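Local coordinates for protein serine acetyltransferase 1, putative (Entamoeba histolytica, PDB 7BW9) that probably transfers an acetyl group to serine in cysteine biosynthesis, at residues V13-S18 with I99-K104. Numbering follows the deposited sequence.
Sequences VQSYQS and IRELVK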
loop_
_atom_site.group_PDB
_atom_site.type_symbol
_atom_site.label_atom_id
_atom_site.label_comp_id
_atom_site.label_asym_id
_atom_site.label_seq_id
_atom_site.Cartn_x
_atom_site.Cartn_y
_atom_site.Cartn_z
ATOM N N VAL A 13 -6.673 -33.013 2.444
ATOM C CA VAL A 13 -7.931 -33.541 1.913
ATOM C C VAL A 13 -8.891 -33.871 3.056
ATOM O O VAL A 13 -10.085 -33.547 3.004
ATOM C CB VAL A 13 -7.676 -34.772 1.020
ATOM C CG1 VAL A 13 -8.993 -35.485 0.726
ATOM C CG2 VAL A 13 -6.994 -34.367 -0.280
ATOM N N GLN A 14 -8.388 -34.526 4.103
ATOM C CA GLN A 14 -9.251 -34.849 5.234
ATOM C C GLN A 14 -9.736 -33.582 5.913
ATOM O O GLN A 14 -10.896 -33.496 6.328
ATOM C CB GLN A 14 -8.514 -35.732 6.239
ATOM C CG GLN A 14 -8.204 -37.122 5.732
ATOM C CD GLN A 14 -7.271 -37.859 6.662
ATOM O OE1 GLN A 14 -7.170 -37.519 7.848
ATOM N NE2 GLN A 14 -6.562 -38.857 6.133
ATOM N N SER A 15 -8.858 -32.579 6.014
ATOM C CA SER A 15 -9.254 -31.301 6.599
ATOM C C SER A 15 -10.367 -30.649 5.794
ATOM O O SER A 15 -11.334 -30.137 6.369
ATOM C CB SER A 15 -8.043 -30.370 6.699
ATOM O OG SER A 15 -8.426 -29.080 7.135
ATOM N N TYR A 16 -10.259 -30.659 4.458
ATOM C CA TYR A 16 -11.318 -30.056 3.649
ATOM C C TYR A 16 -12.665 -30.675 3.988
ATOM O O TYR A 16 -13.671 -29.967 4.118
ATOM C CB TYR A 16 -11.054 -30.223 2.146
ATOM C CG TYR A 16 -9.748 -29.678 1.614
ATOM C CD1 TYR A 16 -9.043 -28.651 2.263
ATOM C CD2 TYR A 16 -9.223 -30.190 0.443
ATOM C CE1 TYR A 16 -7.832 -28.182 1.737
ATOM C CE2 TYR A 16 -8.045 -29.740 -0.078
ATOM C CZ TYR A 16 -7.348 -28.741 0.549
ATOM O OH TYR A 16 -6.171 -28.339 -0.047
ATOM N N GLN A 17 -12.696 -32.001 4.151
ATOM C CA GLN A 17 -13.965 -32.704 4.298
ATOM C C GLN A 17 -14.597 -32.467 5.664
ATOM O O GLN A 17 -15.824 -32.365 5.758
ATOM C CB GLN A 17 -13.760 -34.192 4.023
ATOM C CG GLN A 17 -13.170 -34.431 2.631
ATOM C CD GLN A 17 -13.057 -35.898 2.258
ATOM O OE1 GLN A 17 -12.523 -36.713 3.017
ATOM N NE2 GLN A 17 -13.549 -36.240 1.071
ATOM N N SER A 18 -13.793 -32.324 6.714
ATOM C CA SER A 18 -14.338 -32.011 8.030
ATOM C C SER A 18 -14.730 -30.548 8.189
ATOM O O SER A 18 -15.196 -30.169 9.263
ATOM C CB SER A 18 -13.336 -32.382 9.119
ATOM O OG SER A 18 -12.086 -31.780 8.867
ATOM N N ILE A 99 -1.910 -24.766 10.566
ATOM C CA ILE A 99 -2.018 -23.430 9.986
ATOM C C ILE A 99 -3.400 -23.219 9.393
ATOM O O ILE A 99 -4.025 -22.170 9.591
ATOM C CB ILE A 99 -0.922 -23.213 8.924
ATOM C CG1 ILE A 99 0.461 -23.221 9.560
ATOM C CG2 ILE A 99 -1.135 -21.901 8.181
ATOM C CD1 ILE A 99 1.554 -23.147 8.523
ATOM N N ARG A 100 -3.900 -24.219 8.653
ATOM C CA ARG A 100 -5.227 -24.099 8.059
ATOM C C ARG A 100 -6.298 -23.854 9.123
ATOM O O ARG A 100 -7.182 -23.006 8.941
ATOM C CB ARG A 100 -5.559 -25.346 7.238
ATOM C CG ARG A 100 -6.855 -25.204 6.475
ATOM C CD ARG A 100 -7.177 -26.417 5.555
ATOM N NE ARG A 100 -8.296 -26.039 4.712
ATOM C CZ ARG A 100 -9.567 -26.342 4.946
ATOM N NH1 ARG A 100 -9.913 -27.103 5.979
ATOM N NH2 ARG A 100 -10.495 -25.893 4.119
ATOM N N GLU A 101 -6.247 -24.607 10.230
ATOM C CA GLU A 101 -7.239 -24.441 11.288
ATOM C C GLU A 101 -7.145 -23.058 11.915
ATOM O O GLU A 101 -8.167 -22.469 12.288
ATOM C CB GLU A 101 -7.070 -25.520 12.364
ATOM C CG GLU A 101 -7.256 -26.949 11.867
ATOM C CD GLU A 101 -8.446 -27.095 10.918
ATOM O OE1 GLU A 101 -9.606 -26.925 11.373
ATOM O OE2 GLU A 101 -8.220 -27.360 9.710
ATOM N N LEU A 102 -5.920 -22.526 12.037
ATOM C CA LEU A 102 -5.729 -21.170 12.559
ATOM C C LEU A 102 -6.294 -20.111 11.611
ATOM O O LEU A 102 -6.955 -19.158 12.052
ATOM C CB LEU A 102 -4.239 -20.917 12.823
ATOM C CG LEU A 102 -3.632 -21.577 14.073
ATOM C CD1 LEU A 102 -2.126 -21.358 14.135
ATOM C CD2 LEU A 102 -4.299 -21.092 15.362
ATOM N N VAL A 103 -6.049 -20.259 10.306
ATOM C CA VAL A 103 -6.576 -19.299 9.342
ATOM C C VAL A 103 -8.101 -19.308 9.366
ATOM O O VAL A 103 -8.749 -18.249 9.318
ATOM C CB VAL A 103 -6.010 -19.599 7.939
ATOM C CG1 VAL A 103 -6.777 -18.836 6.872
ATOM C CG2 VAL A 103 -4.507 -19.251 7.896
ATOM N N LYS A 104 -8.699 -20.500 9.487
ATOM C CA LYS A 104 -10.154 -20.599 9.597
ATOM C C LYS A 104 -10.674 -19.797 10.783
ATOM O O LYS A 104 -11.720 -19.145 10.693
ATOM C CB LYS A 104 -10.583 -22.061 9.737
ATOM C CG LYS A 104 -10.425 -22.905 8.482
ATOM C CD LYS A 104 -10.641 -24.385 8.824
ATOM C CE LYS A 104 -12.112 -24.692 9.038
ATOM N NZ LYS A 104 -12.318 -26.113 9.449
#
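Arg100 reaches out from helix 96-113 to meet Ser15 and Tyr16 near the end of helix 2-17. Its CB points at the other helix. CG lies anti to the backbone N (chi1 -173°), and the chain runs extended as far as NE, which carries the guanidinium to Ser15 and Tyr16. Arg100 CD passes 3.3 Å from Ser15 OG. Arg100 NE sits in the plane of the Tyr16 ring, at its edge, 3.7 Å from Tyr16 CE1, and hydrogen-bonds to the carbonyl of Leu45. Arg100 CZ lies 3.6 Å from Tyr16 CD1. Tyr16 CD1 rests over one face of the guanidinium, offset toward its rim, and the two planes stand 72° apart. This is an edge-on approach of the ring, not a stack. Arg100 NH1 donates to Ser15 OG at 2.7 Å, tilted 24° out of the guanidinium plane. NH2 forms a salt bridge with Asp19. Ser15 OG in turn gives its proton to Glu101 OE2 at 3.1 Å, nearly along the C-O axis of the acid. Lys104 NZ makes a weak bond, part of a salt bridge, to Glu101 OE1, and a salt bridge to Asp19. The contact thus joins two helices of the N-terminal helical region through polar groups. One buried hydroxyl accepts from the arginine and donates to the carboxylate, linking cation to anion, and the acids nearby probably offset the charge of the buried arginine.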